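PDB 3MST: putative nitrate transport protein from Thermoplasma volcanium, which is of unproven function but probably binds a small solute between its two alpha/beta lobes, as the receptor proteins of solute transporters do. Local coordinates for residues A[64-69]-A[235-240]; A[74-79]-A[160-165]; A[30-35]-A[210-215]; A[90-95]-A[110-115]. All coordinates share one frame; numbering follows the deposited sequence. Where two conformers were deposited one is given.

Contact 1 of 4, residues A[64-69]-A[235-240]; sequences NMPKYG and PELNDI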
loop_
_atom_site.group_PDB
_atom_site.type_symbol
_atom_site.label_atom_id
_atom_site.label_comp_id
_atom_site.label_asym_id
_atom_site.label_seq_id
_atom_site.Cartn_x
_atom_site.Cartn_y
_atom_site.Cartn_z
ATOM N N ASN A 64 7.895 -0.715 -5.011
ATOM C CA ASN A 64 8.917 0.320 -4.958
ATOM C C ASN A 64 10.168 -0.078 -4.230
ATOM O O ASN A 64 11.113 0.682 -4.189
ATOM C CB ASN A 64 8.367 1.597 -4.322
ATOM C CG ASN A 64 7.473 2.366 -5.258
ATOM O OD1 ASN A 64 7.503 2.171 -6.482
ATOM N ND2 ASN A 64 6.704 3.290 -4.713
HETATM N N MSE A 65 10.214 -1.252 -3.658
HETATM C CA MSE A 65 11.374 -1.654 -2.858
HETATM C C MSE A 65 12.704 -1.620 -3.622
HETATM O O MSE A 65 13.694 -1.352 -2.996
HETATM C CB MSE A 65 11.156 -3.015 -2.209
HETATM C CG MSE A 65 10.122 -3.012 -1.123
HETATM SE SE MSE A 65 10.729 -2.061 0.464
HETATM C CE MSE A 65 9.391 -0.784 0.262
ATOM N N PRO A 66 12.734 -1.898 -4.939
ATOM C CA PRO A 66 14.038 -1.854 -5.632
ATOM C C PRO A 66 14.690 -0.471 -5.616
ATOM O O PRO A 66 15.916 -0.388 -5.770
ATOM C CB PRO A 66 13.677 -2.299 -7.068
ATOM C CG PRO A 66 12.501 -3.253 -6.868
ATOM C CD PRO A 66 11.702 -2.500 -5.809
ATOM N N LYS A 67 13.911 0.593 -5.430
ATOM C CA LYS A 67 14.449 1.949 -5.322
ATOM C C LYS A 67 15.323 2.177 -4.096
ATOM O O LYS A 67 16.201 3.034 -4.097
ATOM C CB LYS A 67 13.287 2.977 -5.279
ATOM C CG LYS A 67 12.409 2.952 -6.541
ATOM C CD LYS A 67 11.200 3.873 -6.554
ATOM C CE LYS A 67 10.411 3.591 -7.873
ATOM N NZ LYS A 67 9.156 4.349 -8.084
ATOM N N TYR A 68 15.101 1.433 -3.029
ATOM C CA TYR A 68 15.689 1.780 -1.739
ATOM C C TYR A 68 16.913 0.930 -1.391
ATOM O O TYR A 68 17.696 1.325 -0.566
ATOM C CB TYR A 68 14.636 1.678 -0.626
ATOM C CG TYR A 68 13.407 2.483 -0.949
ATOM C CD1 TYR A 68 13.470 3.853 -1.097
ATOM C CD2 TYR A 68 12.173 1.874 -1.123
ATOM C CE1 TYR A 68 12.360 4.579 -1.429
ATOM C CE2 TYR A 68 11.048 2.599 -1.473
ATOM C CZ TYR A 68 11.146 3.941 -1.596
ATOM O OH TYR A 68 10.032 4.680 -1.918
ATOM N N GLY A 69 17.055 -0.255 -1.978
ATOM C CA GLY A 69 18.216 -1.099 -1.703
ATOM C C GLY A 69 18.313 -1.622 -0.286
ATOM O O GLY A 69 19.422 -1.940 0.191
ATOM N N PRO A 235 10.742 -6.712 -12.294
ATOM C CA PRO A 235 11.720 -7.796 -12.219
ATOM C C PRO A 235 12.865 -7.556 -11.229
ATOM O O PRO A 235 13.387 -8.539 -10.641
ATOM C CB PRO A 235 12.230 -7.901 -13.661
ATOM C CG PRO A 235 11.207 -7.332 -14.505
ATOM C CD PRO A 235 10.420 -6.349 -13.688
ATOM N N GLU A 236 13.214 -6.278 -11.054
ATOM C CA GLU A 236 14.234 -5.837 -10.105
ATOM C C GLU A 236 13.967 -6.297 -8.659
ATOM O O GLU A 236 14.881 -6.321 -7.826
ATOM C CB GLU A 236 14.350 -4.297 -10.163
ATOM C CG GLU A 236 14.696 -3.718 -11.548
ATOM C CD GLU A 236 13.474 -3.463 -12.449
ATOM O OE1 GLU A 236 12.328 -3.897 -12.161
ATOM O OE2 GLU A 236 13.674 -2.802 -13.484
ATOM N N LEU A 237 12.722 -6.669 -8.365
ATOM C CA LEU A 237 12.338 -7.150 -7.052
ATOM C C LEU A 237 13.062 -8.404 -6.607
ATOM O O LEU A 237 13.201 -8.624 -5.421
ATOM C CB LEU A 237 10.848 -7.449 -6.944
ATOM C CG LEU A 237 10.087 -6.503 -6.111
ATOM C CD1 LEU A 237 8.612 -6.908 -6.206
ATOM C CD2 LEU A 237 10.545 -6.283 -4.665
ATOM N N ASN A 238 13.431 -9.252 -7.563
ATOM C CA ASN A 238 14.028 -10.531 -7.237
ATOM C C ASN A 238 15.343 -10.366 -6.531
ATOM O O ASN A 238 15.824 -11.310 -5.866
ATOM C CB ASN A 238 14.263 -11.374 -8.488
ATOM C CG ASN A 238 13.016 -12.062 -8.953
ATOM O OD1 ASN A 238 12.741 -12.069 -10.159
ATOM N ND2 ASN A 238 12.236 -12.650 -8.007
ATOM N N ASP A 239 15.955 -9.205 -6.714
ATOM C CA ASP A 239 17.221 -8.892 -6.067
ATOM C C ASP A 239 17.103 -8.264 -4.673
ATOM O O ASP A 239 18.105 -7.946 -4.049
ATOM C CB ASP A 239 17.998 -7.955 -6.967
ATOM C CG ASP A 239 18.201 -8.529 -8.349
ATOM O OD1 ASP A 239 18.491 -9.753 -8.440
ATOM O OD2 ASP A 239 18.041 -7.755 -9.331
ATOM N N ILE A 240 15.892 -8.098 -4.182
ATOM C CA ILE A 240 15.684 -7.578 -2.819
ATOM C C ILE A 240 15.622 -8.748 -1.840
ATOM O O ILE A 240 14.867 -9.679 -2.001
ATOM C CB ILE A 240 14.423 -6.676 -2.756
ATOM C CG1 ILE A 240 14.565 -5.399 -3.607
ATOM C CG2 ILE A 240 14.097 -6.291 -1.308
ATOM C CD1 ILE A 240 15.612 -4.388 -3.097
#

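Contact 2 of 4, residues A[74-79]-A[160-165]; sequences AGVRID and CAMAST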
loop_
_atom_site.group_PDB
_atom_site.type_symbol
_atom_site.label_atom_id
_atom_site.label_comp_id
_atom_site.label_asym_id
_atom_site.label_seq_id
_atom_site.Cartn_x
_atom_site.Cartn_y
_atom_site.Cartn_z
ATOM N N ALA A 74 9.190 -7.018 7.064
ATOM C CA ALA A 74 7.803 -7.217 7.407
ATOM C C ALA A 74 6.983 -6.778 6.204
ATOM O O ALA A 74 7.452 -6.059 5.315
ATOM C CB ALA A 74 7.435 -6.391 8.647
ATOM N N GLY A 75 5.780 -7.330 6.156
ATOM C CA GLY A 75 4.817 -7.007 5.100
ATOM C C GLY A 75 3.527 -6.503 5.714
ATOM O O GLY A 75 3.243 -6.743 6.893
ATOM N N VAL A 76 2.745 -5.800 4.888
ATOM C CA VAL A 76 1.418 -5.342 5.329
ATOM C C VAL A 76 0.404 -5.711 4.241
ATOM O O VAL A 76 0.641 -5.319 3.062
ATOM C CB VAL A 76 1.322 -3.834 5.684
ATOM C CG1 VAL A 76 0.007 -3.576 6.482
ATOM C CG2 VAL A 76 2.563 -3.384 6.481
ATOM N N ARG A 77 -0.676 -6.407 4.618
ATOM C CA ARG A 77 -1.834 -6.552 3.750
ATOM C C ARG A 77 -2.757 -5.351 4.006
ATOM O O ARG A 77 -3.084 -5.043 5.176
ATOM C CB ARG A 77 -2.573 -7.858 4.048
ATOM C CG ARG A 77 -1.864 -9.117 3.575
ATOM C CD ARG A 77 -2.681 -10.316 3.922
ATOM N NE ARG A 77 -2.195 -11.559 3.324
ATOM C CZ ARG A 77 -1.303 -12.359 3.865
ATOM N NH1 ARG A 77 -0.700 -12.045 5.001
ATOM N NH2 ARG A 77 -0.997 -13.494 3.233
ATOM N N ILE A 78 -3.195 -4.687 2.944
ATOM C CA ILE A 78 -4.100 -3.542 3.045
ATOM C C ILE A 78 -5.065 -3.608 1.867
ATOM O O ILE A 78 -4.633 -3.756 0.743
ATOM C CB ILE A 78 -3.314 -2.214 2.999
ATOM C CG1 ILE A 78 -2.076 -2.232 3.891
ATOM C CG2 ILE A 78 -4.248 -1.049 3.405
ATOM C CD1 ILE A 78 -1.194 -1.001 3.753
ATOM N N ASP A 79 -6.373 -3.529 2.118
ATOM C CA ASP A 79 -7.343 -3.629 1.032
ATOM C C ASP A 79 -7.640 -2.228 0.534
ATOM O O ASP A 79 -8.448 -1.512 1.113
ATOM C CB ASP A 79 -8.592 -4.330 1.520
ATOM C CG ASP A 79 -9.502 -4.788 0.389
ATOM O OD1 ASP A 79 -9.084 -4.739 -0.777
ATOM O OD2 ASP A 79 -10.625 -5.215 0.714
ATOM N N CYS A 160 2.478 -4.388 0.520
ATOM C CA CYS A 160 3.301 -3.341 1.082
ATOM C C CYS A 160 4.315 -3.962 2.012
ATOM O O CYS A 160 4.128 -5.071 2.520
ATOM C CB CYS A 160 2.437 -2.322 1.797
ATOM S SG CYS A 160 1.335 -1.408 0.692
ATOM N N ALA A 161 5.429 -3.261 2.188
ATOM C CA ALA A 161 6.556 -3.802 2.904
ATOM C C ALA A 161 7.241 -2.780 3.767
ATOM O O ALA A 161 7.142 -1.568 3.511
ATOM C CB ALA A 161 7.574 -4.389 1.888
HETATM N N MSE A 162 7.964 -3.274 4.772
HETATM C CA MSE A 162 8.843 -2.462 5.622
HETATM C C MSE A 162 10.257 -2.997 5.385
HETATM O O MSE A 162 10.453 -4.197 5.380
HETATM C CB MSE A 162 8.480 -2.635 7.122
HETATM C CG MSE A 162 6.989 -2.624 7.428
HETATM SE SE MSE A 162 6.812 -2.499 9.363
HETATM C CE MSE A 162 4.907 -2.887 9.388
ATOM N N ALA A 163 11.212 -2.118 5.189
ATOM C CA ALA A 163 12.598 -2.515 4.858
ATOM C C ALA A 163 13.605 -1.679 5.601
ATOM O O ALA A 163 13.369 -0.480 5.868
ATOM C CB ALA A 163 12.841 -2.416 3.338
ATOM N N SER A 164 14.707 -2.312 5.959
ATOM C CA SER A 164 15.840 -1.621 6.606
ATOM C C SER A 164 17.064 -2.523 6.480
ATOM O O SER A 164 17.116 -3.391 5.600
ATOM C CB SER A 164 15.493 -1.391 8.054
ATOM O OG SER A 164 16.464 -0.568 8.708
ATOM N N THR A 165 18.069 -2.311 7.336
ATOM C CA THR A 165 19.268 -3.165 7.327
ATOM C C THR A 165 19.137 -4.358 8.274
ATOM O O THR A 165 19.934 -5.284 8.209
ATOM C CB THR A 165 20.492 -2.328 7.687
ATOM O OG1 THR A 165 20.208 -1.700 8.927
ATOM C CG2 THR A 165 20.802 -1.248 6.609
#

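Contact 3 of 4, residues A[30-35]-A[210-215]; sequences VSFPLL and GIYGHE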
loop_
_atom_site.group_PDB
_atom_site.type_symbol
_atom_site.label_atom_id
_atom_site.label_comp_id
_atom_site.label_asym_id
_atom_site.label_seq_id
_atom_site.Cartn_x
_atom_site.Cartn_y
_atom_site.Cartn_z
ATOM N N VAL A 30 -0.210 2.624 3.358
ATOM C CA VAL A 30 0.791 1.965 4.202
ATOM C C VAL A 30 1.262 2.868 5.339
ATOM O O VAL A 30 1.640 2.384 6.384
ATOM C CB VAL A 30 2.014 1.456 3.386
ATOM C CG1 VAL A 30 2.884 2.641 2.880
ATOM C CG2 VAL A 30 2.865 0.489 4.216
ATOM N N SER A 31 1.240 4.196 5.137
ATOM C CA SER A 31 1.662 5.131 6.174
ATOM C C SER A 31 0.666 5.379 7.286
ATOM O O SER A 31 1.055 5.906 8.332
ATOM C CB SER A 31 2.001 6.482 5.553
ATOM O OG SER A 31 0.856 7.175 5.095
ATOM N N PHE A 32 -0.605 5.055 7.063
ATOM C CA PHE A 32 -1.647 5.613 7.906
ATOM C C PHE A 32 -1.507 5.198 9.370
ATOM O O PHE A 32 -1.740 6.052 10.241
ATOM C CB PHE A 32 -3.024 5.290 7.371
ATOM C CG PHE A 32 -3.345 5.928 6.010
ATOM C CD1 PHE A 32 -2.502 6.841 5.394
ATOM C CD2 PHE A 32 -4.518 5.548 5.407
ATOM C CE1 PHE A 32 -2.878 7.384 4.136
ATOM C CE2 PHE A 32 -4.911 6.053 4.175
ATOM C CZ PHE A 32 -4.076 6.961 3.537
ATOM N N PRO A 33 -1.143 3.947 9.695
ATOM C CA PRO A 33 -1.005 3.588 11.102
ATOM C C PRO A 33 0.046 4.413 11.821
ATOM O O PRO A 33 -0.116 4.648 13.053
ATOM C CB PRO A 33 -0.649 2.094 11.058
ATOM C CG PRO A 33 -1.364 1.622 9.791
ATOM C CD PRO A 33 -1.036 2.764 8.836
ATOM N N LEU A 34 1.099 4.867 11.149
ATOM C CA LEU A 34 2.116 5.707 11.812
ATOM C C LEU A 34 1.692 7.173 11.817
ATOM O O LEU A 34 1.985 7.890 12.797
ATOM C CB LEU A 34 3.496 5.508 11.199
ATOM C CG LEU A 34 3.994 4.051 11.387
ATOM C CD1 LEU A 34 5.391 3.876 10.711
ATOM C CD2 LEU A 34 4.030 3.602 12.858
ATOM N N LEU A 35 0.936 7.653 10.819
ATOM C CA LEU A 35 0.451 9.021 10.826
ATOM C C LEU A 35 -0.415 9.268 12.022
ATOM O O LEU A 35 -0.330 10.321 12.641
ATOM C CB LEU A 35 -0.371 9.372 9.571
ATOM C CG LEU A 35 0.388 9.394 8.240
ATOM C CD1 LEU A 35 -0.559 9.839 7.145
ATOM C CD2 LEU A 35 1.624 10.345 8.262
ATOM N N GLY A 210 -12.531 2.294 6.915
ATOM C CA GLY A 210 -12.786 0.961 7.457
ATOM C C GLY A 210 -12.500 -0.215 6.543
ATOM O O GLY A 210 -12.483 -1.375 6.964
ATOM N N ILE A 211 -12.324 0.078 5.248
ATOM C CA ILE A 211 -12.090 -0.986 4.270
ATOM C C ILE A 211 -10.662 -1.511 4.366
ATOM O O ILE A 211 -10.401 -2.660 4.074
ATOM C CB ILE A 211 -12.404 -0.520 2.824
ATOM C CG1 ILE A 211 -13.846 0.032 2.711
ATOM C CG2 ILE A 211 -12.152 -1.663 1.820
ATOM C CD1 ILE A 211 -14.139 0.763 1.397
ATOM N N TYR A 212 -9.708 -0.663 4.709
ATOM C CA TYR A 212 -8.291 -1.053 4.604
ATOM C C TYR A 212 -7.932 -2.321 5.317
ATOM O O TYR A 212 -7.244 -3.183 4.773
ATOM C CB TYR A 212 -7.410 0.086 5.099
ATOM C CG TYR A 212 -7.427 1.352 4.258
ATOM C CD1 TYR A 212 -7.126 1.334 2.900
ATOM C CD2 TYR A 212 -7.755 2.564 4.850
ATOM C CE1 TYR A 212 -7.122 2.510 2.132
ATOM C CE2 TYR A 212 -7.757 3.728 4.104
ATOM C CZ TYR A 212 -7.421 3.721 2.748
ATOM O OH TYR A 212 -7.445 4.889 2.034
ATOM N N GLY A 213 -8.346 -2.450 6.581
ATOM C CA GLY A 213 -8.048 -3.664 7.304
ATOM C C GLY A 213 -6.578 -4.040 7.376
ATOM O O GLY A 213 -6.231 -5.202 7.195
ATOM N N HIS A 214 -5.720 -3.054 7.626
ATOM C CA HIS A 214 -4.279 -3.294 7.709
ATOM C C HIS A 214 -3.943 -4.491 8.576
ATOM O O HIS A 214 -4.452 -4.609 9.702
ATOM C CB HIS A 214 -3.527 -2.099 8.327
ATOM C CG HIS A 214 -3.555 -0.823 7.533
ATOM N ND1 HIS A 214 -4.689 -0.030 7.429
ATOM C CD2 HIS A 214 -2.562 -0.166 6.896
ATOM C CE1 HIS A 214 -4.379 1.044 6.726
ATOM N NE2 HIS A 214 -3.097 0.981 6.382
ATOM N N GLU A 215 -3.072 -5.359 8.103
ATOM C CA GLU A 215 -2.573 -6.480 8.887
ATOM C C GLU A 215 -1.103 -6.743 8.572
ATOM O O GLU A 215 -0.727 -6.951 7.412
ATOM C CB GLU A 215 -3.394 -7.711 8.586
ATOM C CG GLU A 215 -3.050 -8.905 9.425
ATOM C CD GLU A 215 -3.718 -10.152 8.906
ATOM O OE1 GLU A 215 -3.180 -10.778 7.940
ATOM O OE2 GLU A 215 -4.798 -10.496 9.462
#

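Contact 4 of 4, residues A[90-95]-A[110-115]; sequences GRIYTL and YYDKAQ. With EDO (1,2-ethanediol), chain J; EDO (1,2-ethanediol), chain K.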
loop_
_atom_site.group_PDB
_atom_site.type_symbol
_atom_site.label_atom_id
_atom_site.label_comp_id
_atom_site.label_asym_id
_atom_site.label_seq_id
_atom_site.Cartn_x
_atom_site.Cartn_y
_atom_site.Cartn_z
ATOM N N GLY A 90 -12.163 -8.008 -21.526
ATOM C CA GLY A 90 -10.915 -7.862 -22.252
ATOM C C GLY A 90 -10.053 -6.636 -22.021
ATOM O O GLY A 90 -8.954 -6.508 -22.562
ATOM N N ARG A 91 -10.569 -5.700 -21.209
ATOM C CA ARG A 91 -9.769 -4.530 -20.833
ATOM C C ARG A 91 -9.912 -4.258 -19.346
ATOM O O ARG A 91 -11.016 -4.407 -18.815
ATOM C CB ARG A 91 -10.243 -3.258 -21.557
ATOM C CG ARG A 91 -10.171 -3.309 -23.034
ATOM C CD ARG A 91 -10.537 -1.953 -23.638
ATOM N NE ARG A 91 -10.674 -2.064 -25.104
ATOM C CZ ARG A 91 -11.155 -1.081 -25.854
ATOM N NH1 ARG A 91 -11.488 0.066 -25.314
ATOM N NH2 ARG A 91 -11.280 -1.227 -27.160
ATOM N N ILE A 92 -8.799 -3.915 -18.711
ATOM C CA ILE A 92 -8.798 -3.378 -17.350
ATOM C C ILE A 92 -8.192 -1.980 -17.437
ATOM O O ILE A 92 -7.019 -1.797 -17.728
ATOM C CB ILE A 92 -7.968 -4.218 -16.340
ATOM C CG1 ILE A 92 -8.435 -5.663 -16.298
ATOM C CG2 ILE A 92 -8.043 -3.539 -14.945
ATOM C CD1 ILE A 92 -7.516 -6.610 -15.452
ATOM N N TYR A 93 -9.041 -0.988 -17.197
ATOM C CA TYR A 93 -8.592 0.402 -17.085
ATOM C C TYR A 93 -8.024 0.629 -15.687
ATOM O O TYR A 93 -8.588 0.096 -14.714
ATOM C CB TYR A 93 -9.799 1.338 -17.356
ATOM C CG TYR A 93 -10.115 1.477 -18.840
ATOM C CD1 TYR A 93 -10.894 0.532 -19.477
ATOM C CD2 TYR A 93 -9.500 2.463 -19.608
ATOM C CE1 TYR A 93 -11.135 0.612 -20.836
ATOM C CE2 TYR A 93 -9.741 2.544 -20.967
ATOM C CZ TYR A 93 -10.556 1.593 -21.560
ATOM O OH TYR A 93 -10.815 1.634 -22.914
ATOM N N THR A 94 -6.959 1.405 -15.590
ATOM C CA THR A 94 -6.387 1.708 -14.276
ATOM C C THR A 94 -5.709 3.060 -14.318
ATOM O O THR A 94 -5.921 3.842 -15.264
ATOM C CB THR A 94 -5.470 0.551 -13.829
ATOM O OG1 THR A 94 -5.195 0.656 -12.426
ATOM C CG2 THR A 94 -4.195 0.484 -14.634
ATOM N N LEU A 95 -4.976 3.364 -13.263
ATOM C CA LEU A 95 -4.294 4.625 -13.095
ATOM C C LEU A 95 -2.952 4.675 -13.825
ATOM O O LEU A 95 -2.706 3.837 -14.677
ATOM C CB LEU A 95 -4.237 4.962 -11.609
ATOM C CG LEU A 95 -5.567 5.237 -10.909
ATOM C CD1 LEU A 95 -6.398 6.242 -11.693
ATOM C CD2 LEU A 95 -6.341 4.024 -10.543
ATOM N N TYR A 110 -3.524 -11.076 -16.414
ATOM C CA TYR A 110 -3.148 -12.426 -16.858
ATOM C C TYR A 110 -4.304 -13.394 -16.715
ATOM O O TYR A 110 -4.614 -14.188 -17.610
ATOM C CB TYR A 110 -1.919 -12.920 -16.037
ATOM C CG TYR A 110 -1.487 -14.291 -16.464
ATOM C CD1 TYR A 110 -0.686 -14.447 -17.600
ATOM C CD2 TYR A 110 -1.916 -15.422 -15.797
ATOM C CE1 TYR A 110 -0.316 -15.744 -18.048
ATOM C CE2 TYR A 110 -1.559 -16.724 -16.221
ATOM C CZ TYR A 110 -0.764 -16.856 -17.361
ATOM O OH TYR A 110 -0.443 -18.156 -17.770
ATOM N N TYR A 111 -4.914 -13.322 -15.560
ATOM C CA TYR A 111 -6.016 -14.184 -15.187
ATOM C C TYR A 111 -7.321 -13.840 -15.914
ATOM O O TYR A 111 -8.141 -14.722 -16.283
ATOM C CB TYR A 111 -6.236 -14.159 -13.664
ATOM C CG TYR A 111 -5.016 -14.712 -12.962
ATOM C CD1 TYR A 111 -4.773 -16.077 -12.906
ATOM C CD2 TYR A 111 -4.047 -13.863 -12.480
ATOM C CE1 TYR A 111 -3.621 -16.583 -12.364
ATOM C CE2 TYR A 111 -2.884 -14.339 -11.931
ATOM C CZ TYR A 111 -2.646 -15.704 -11.881
ATOM O OH TYR A 111 -1.460 -16.172 -11.353
ATOM N N ASP A 112 -7.557 -12.555 -16.096
ATOM C CA ASP A 112 -8.767 -12.105 -16.746
ATOM C C ASP A 112 -8.651 -12.124 -18.276
ATOM O O ASP A 112 -9.628 -11.805 -18.952
ATOM C CB ASP A 112 -9.151 -10.699 -16.260
ATOM C CG ASP A 112 -9.745 -10.672 -14.858
ATOM O OD1 ASP A 112 -10.033 -11.742 -14.287
ATOM O OD2 ASP A 112 -9.956 -9.553 -14.309
ATOM N N LYS A 113 -7.474 -12.396 -18.826
ATOM C CA LYS A 113 -7.228 -12.377 -20.270
ATOM C C LYS A 113 -7.602 -11.005 -20.809
ATOM O O LYS A 113 -8.398 -10.867 -21.750
ATOM C CB LYS A 113 -7.996 -13.515 -20.967
ATOM C CG LYS A 113 -7.588 -14.910 -20.456
ATOM C CD LYS A 113 -8.361 -16.050 -21.135
ATOM C CE LYS A 113 -7.877 -17.419 -20.623
ATOM N NZ LYS A 113 -8.161 -17.608 -19.172
ATOM N N ALA A 114 -6.954 -9.987 -20.226
ATOM C CA ALA A 114 -7.236 -8.596 -20.550
ATOM C C ALA A 114 -5.993 -7.838 -20.941
ATOM O O ALA A 114 -4.860 -8.187 -20.553
ATOM C CB ALA A 114 -7.878 -7.925 -19.360
ATOM N N GLN A 115 -6.212 -6.721 -21.624
ATOM C CA GLN A 115 -5.215 -5.691 -21.793
ATOM C C GLN A 115 -5.455 -4.559 -20.793
ATOM O O GLN A 115 -6.581 -4.229 -20.497
ATOM C CB GLN A 115 -5.221 -5.095 -23.212
ATOM C CG GLN A 115 -4.962 -6.119 -24.299
ATOM C CD GLN A 115 -3.612 -6.761 -24.147
ATOM O OE1 GLN A 115 -2.631 -6.067 -23.930
ATOM N NE2 GLN A 115 -3.547 -8.108 -24.281
HETATM C C1 EDO J . -8.945 -4.392 -26.118
HETATM O O1 EDO J . -10.318 -4.763 -26.118
HETATM C C2 EDO J . -8.141 -5.623 -25.821
HETATM O O2 EDO J . -8.410 -6.553 -26.897
HETATM C C1 EDO K . -1.752 -7.301 -20.422
HETATM O O1 EDO K . -0.688 -7.491 -21.364
HETATM C C2 EDO K . -1.548 -5.909 -19.901
HETATM O O2 EDO K . -1.727 -4.961 -20.965
HETATM O O HOH W 1 -11.136 -9.637 -19.591
#

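Contact 1 of 4, residues A[64-69]-A[235-240]
Pro66 and Ile240 carry this contact, with Met65, a selenomethionine in the crystal, taking the next largest share. The pyrrolidine ring of Pro66 presses against the start of the 3-10 turn 235-239. Its CB meets CB of Glu236 at 3.7 Å, while its CG sits 3.7 Å from the backbone N of Leu237. On the Met65 side of the proline, Leu237 reaches in with one branch, its CD2 lying 4.1 Å from both Pro66 CD and Met65 CB. Residues 64-69 belong to the connection between strands 57-61 and 71-77 of the six-stranded sheet, and 235-240 to the tail that follows helix 220-230, so the C-terminal part of the chain is laid against that connection. Ile240 packs against the backbone end of Pro66. With CG1 anti to the carbonyl carbon (chi1 -65°) and a second bend at chi2 (-68°), its CD1 is brought to 3.9 Å from Pro66 CA and 3.6 Å from Met65 O. That carbonyl oxygen already accepts Tyr68 N at 3.1 Å, so the methyl rests on an oxygen whose polar need is met. No hydrogen bond joins the two segments. Ile72 of strand 71-77 touches the side chains of both Met65 and Ile240, and the backbone O of Ile240 is hydrogen-bonded to Arg227 NH1.

Contact 2 of 4, residues A[74-79]-A[160-165]
Ala74 and Met162 form a hydrogen-bonded antiparallel pair, as do Val76 and Cys160, within the six-stranded mixed sheet where strand 160-164 lies between strands 57-61 and 71-77. Met162 N donates a hydrogen bond to Ala74 O, 2.9 Å long with an angle of 170° at the hydrogen. Val76 N does likewise to Cys160 O at 2.8 Å, and Cys160 N returns a longer bond of 3.3 Å to Val76 O. Between these pairs Gly75 faces Ala161 with their CA atoms 4.3 Å apart, and their polar backbone groups turn outward: Gly75 bonds to Thr217 on one neighbouring strand, Ala161 to Asp60 on the other. Gly75 CA also places a C-H toward Cys160 O at 3.3 Å, giving that acceptor a second, weaker partner. Past the strand end, Ile78 O is hydrogen-bonded to a bound molecule of unknown identity, and Ile78 CD1 rests on Cys160 SG at 4.0 Å. Arg77 turns away from strand 160-164 and forms salt bridges with Glu222 and Asp156. On the face bearing Ala74, Val76 and Met162, helix 169-184 packs through Ile172 and Tyr175. There the selenomethionine Met162 runs extended beyond CG, so that its SE passes Ala74 CB and its terminal CE reaches Val76 CG2 at 3.8 Å.

Contact 3 of 4, residues A[30-35]-A[210-215]
His214 takes the ring of Pro33 on one of its faces, where the loop leading into strand 215-217 meets the helix 32-36 that follows the first strand of the same lobe, a beta-alpha step of the alpha/beta fold. This and the Phe32-Tyr212 pair are the tight part. Pro33 CG stands 3.9 Å from the imidazole centroid and 22° off its normal, a CH-pi contact displaced toward CD2, which is 3.6 Å from that CG. A bend at chi2 of 73° turns the imidazole so that this face meets the proline, and its NE2 is hydrogen-bonded to Pro29 O, which fixes the rotation. Replacing the histidine with an alanine would probably leave Pro29 O without this donor and open a gap beside Pro33. Tyr175 and Ile179 of helix 169-184 touch both Pro33 and His214. Contact is looser at Val30, whose side chain stays 5.9 Å from the other segment, and Gly213, between Tyr212 and His214, is exposed. Near Tyr212, a bound acetate lies about 5 Å from the side chain. In the second tight pair Phe32 points an edge at the face of Tyr212, offset edge-to-face with planes at 75°, while Met205 touches both side chains. The hydroxyl of Tyr212 lies at the edge of the Phe32 ring, near its plane, with OH 3.5 Å from CE2.

Contact 4 of 4, residues A[90-95]-A[110-115]
With CG1 anti to its carbonyl carbon (chi1 -56°) and CD1 carried straight on beyond it, Ile92 lays its longer branch along Ala114, CG1 meeting CB at 3.8 Å, and brings CD1 up to the Asp112 carboxylate. The other oxygen of that carboxylate, OD1, is held in a salt bridge by Arg149. Arg91 starts out in the same way (chi1 -60°) and then runs extended from CG to NE, over the same face of the sheet as Gln115. Its NE gives a hydrogen bond of 2.9 Å to O1 of a 1,2-ethanediol at the guanidinium edge, and its NH1 reaches Tyr93 OH, also at 2.9 Å, tilted somewhat out of that plane. The diol's C2 in turn lies 3.6 Å from Gln115 CG, so the molecule, probably from the crystallisation liquor, lies between the Arg91 and Gln115 side chains. A leucine in place of the arginine would probably leave the Tyr93 hydroxyl without this donor and the diol without this hydrogen bond. Two backbone bonds fasten the segments: Gln115 N to Gly90 O and Ile92 N to Gln115 O, each 2.9 Å. A water links the two segments, accepting from Gly90 N and donating to Asp112 O. Lys113, the first residue past the helix, has positive phi and turns the chain toward the strand. Strand 91-94, helix 100-112 and strand 115-118 thus form a beta-alpha-beta crossover, its parallel strands pairing at the margin of the five-stranded sheet.

Contacts 1, 2 and 3 follow one another through the lobe of the six-stranded sheet. Contact 1 touches contact 2 where Met65 SE rests 3.6 Å from Ala163 CB. Contact 2 passes into contact 3 where Ile78 CD1 lies 3.5 Å from His214 CD2 and Asp79 N stands 2.8 Å from Tyr212 O, a probable hydrogen bond. Contact 4 belongs to the five-stranded sheet, its centre 25 to 27 Å from the others. Two bound molecules, probably from the crystallisation liquor, lie near the meeting of contacts 2 and 3: an unidentified one about 6 Å from the Ile78 side chain and the acetate near Tyr212. They may mark a pocket, though no natural ligand is established.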